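Local structure of transcriptional regulator, marR family, putative (Sulfolobus solfataricus, 3F3X) at the interface of chains A and B. The protein activates transcription as a DNA-binding regulator of the MarR family, probably working as a winged helix-turn-helix dimer. Residues are numbered along the deposited sequence; one frame, centred on the assembly and turned at random. Chains: chain A/B, Transcriptional regulator, marR family, putative.

The interface of chains A and B. Residues chain A 10, 127-128, 131-132; chain B 10, 127-128, 131-132.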
loop_
_atom_site.group_PDB
_atom_site.type_symbol
_atom_site.label_atom_id
_atom_site.label_comp_id
_atom_site.label_asym_id
_atom_site.label_seq_id
_atom_site.Cartn_x
_atom_site.Cartn_y
_atom_site.Cartn_z
ATOM N N LEU A 10 -10.585 -3.920 6.951
ATOM C CA LEU A 10 -10.638 -3.481 5.564
ATOM C C LEU A 10 -9.281 -2.872 5.223
ATOM O O LEU A 10 -8.698 -3.155 4.172
ATOM C CB LEU A 10 -11.741 -2.433 5.404
ATOM C CG LEU A 10 -12.185 -2.068 3.993
ATOM C CD1 LEU A 10 -12.803 -3.291 3.327
ATOM C CD2 LEU A 10 -13.203 -0.940 4.066
ATOM N N GLU A 127 -18.830 -1.544 -7.999
ATOM C CA GLU A 127 -19.204 -1.229 -6.625
ATOM C C GLU A 127 -17.968 -1.126 -5.734
ATOM O O GLU A 127 -17.897 -0.261 -4.863
ATOM C CB GLU A 127 -20.155 -2.295 -6.076
ATOM C CG GLU A 127 -21.508 -2.304 -6.772
ATOM C CD GLU A 127 -22.429 -3.406 -6.283
ATOM O OE1 GLU A 127 -22.100 -4.086 -5.279
ATOM O OE2 GLU A 127 -23.504 -3.590 -6.903
ATOM N N LEU A 128 -16.997 -2.010 -5.946
ATOM C CA LEU A 128 -15.770 -1.984 -5.155
ATOM C C LEU A 128 -15.024 -0.683 -5.441
ATOM O O LEU A 128 -14.435 -0.082 -4.540
ATOM C CB LEU A 128 -14.874 -3.175 -5.507
ATOM C CG LEU A 128 -15.384 -4.573 -5.146
ATOM C CD1 LEU A 128 -14.390 -5.626 -5.632
ATOM C CD2 LEU A 128 -15.573 -4.675 -3.635
ATOM N N GLY A 131 -16.674 2.212 -3.575
ATOM C CA GLY A 131 -16.352 2.116 -2.162
ATOM C C GLY A 131 -14.928 2.571 -1.890
ATOM O O GLY A 131 -14.676 3.367 -0.983
ATOM N N LEU A 132 -13.988 2.061 -2.679
ATOM C CA LEU A 132 -12.593 2.435 -2.510
ATOM C C LEU A 132 -12.361 3.925 -2.765
ATOM O O LEU A 132 -11.598 4.561 -2.042
ATOM C CB LEU A 132 -11.701 1.586 -3.420
ATOM C CG LEU A 132 -11.648 0.104 -3.023
ATOM C CD1 LEU A 132 -10.786 -0.664 -4.012
ATOM C CD2 LEU A 132 -11.085 -0.033 -1.610
ATOM N N LEU B 10 -8.850 0.016 -9.869
ATOM C CA LEU B 10 -9.123 -0.488 -8.531
ATOM C C LEU B 10 -7.792 -0.558 -7.787
ATOM O O LEU B 10 -7.682 -0.136 -6.632
ATOM C CB LEU B 10 -9.744 -1.883 -8.630
ATOM C CG LEU B 10 -10.396 -2.468 -7.384
ATOM C CD1 LEU B 10 -11.592 -1.610 -6.990
ATOM C CD2 LEU B 10 -10.847 -3.892 -7.677
ATOM N N GLU B 127 -19.446 -6.145 2.252
ATOM C CA GLU B 127 -19.267 -6.499 0.849
ATOM C C GLU B 127 -17.887 -6.076 0.350
ATOM O O GLU B 127 -17.251 -6.799 -0.415
ATOM C CB GLU B 127 -20.354 -5.842 -0.006
ATOM C CG GLU B 127 -21.746 -6.385 0.277
ATOM C CD GLU B 127 -22.837 -5.687 -0.514
ATOM O OE1 GLU B 127 -22.520 -4.877 -1.421
ATOM O OE2 GLU B 127 -24.029 -5.959 -0.235
ATOM N N LEU B 128 -17.425 -4.905 0.778
ATOM C CA LEU B 128 -16.111 -4.420 0.368
ATOM C C LEU B 128 -15.042 -5.356 0.927
ATOM O O LEU B 128 -14.040 -5.638 0.264
ATOM C CB LEU B 128 -15.870 -3.000 0.891
ATOM C CG LEU B 128 -16.745 -1.881 0.321
ATOM C CD1 LEU B 128 -16.405 -0.560 1.008
ATOM C CD2 LEU B 128 -16.524 -1.773 -1.185
ATOM N N GLY B 131 -14.875 -8.549 -1.162
ATOM C CA GLY B 131 -14.227 -8.259 -2.429
ATOM C C GLY B 131 -12.724 -8.126 -2.262
ATOM O O GLY B 131 -11.944 -8.714 -3.014
ATOM N N LEU B 132 -12.310 -7.344 -1.270
ATOM C CA LEU B 132 -10.891 -7.153 -1.016
ATOM C C LEU B 132 -10.196 -8.456 -0.622
ATOM O O LEU B 132 -9.078 -8.715 -1.063
ATOM C CB LEU B 132 -10.682 -6.083 0.059
ATOM C CG LEU B 132 -11.085 -4.671 -0.390
ATOM C CD1 LEU B 132 -10.894 -3.692 0.757
ATOM C CD2 LEU B 132 -10.240 -4.251 -1.592
#
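In A:Leu128 and B:Leu128 the first torsion (chi1 -67°) sets CG opposite the carbonyl carbon and beside the backbone N; CD1 stands anti to CA, and both methyls face the partner helix. The two leucines run antiparallel alongside one another, CD2 of A:Leu128 lying 3.9 Å from CD2 of B:Leu128 beside the two-fold axis. Each reaches over to the opposing helix 125-138 where a glycine bares the backbone: CD2 of A:Leu128 rests 4.0 Å from CA of B:Gly131, and its CD1 comes to 4.1 Å from the same carbon. The bare backbone of B:Gly131 probably lets the leucine methyls settle close to the helix. In A:Leu10, from the long helix 3-33, CG lies anti to the backbone N and beside the carbonyl carbon (chi1 -166°). This places CD1 against the flank of the partner's helix, 3.9 Å from CB of B:Leu128. The same methyl, CD1 of A:Leu10, meets CD1 of B:Leu132 at 3.2 Å, the side chains nearly perpendicular, a tight contact that is probably slightly strained. At one end of the leucine cluster, the extended A:Glu127 and B:Glu127 cross at a slant, OE1 of A:Glu127 4.0 Å from OE1 of B:Glu127 and the carboxylate planes 27° apart; two charged groups this near would probably disfavour each other unless screened or protonated. Exchanging the chains gives the matching contacts. Together the leucines and glycines form an apolar patch joining the terminal helical regions of the two chains, the usual dimerisation region of MarR proteins, and so probably help hold the pair of winged helix-turn-helix domains together for DNA binding.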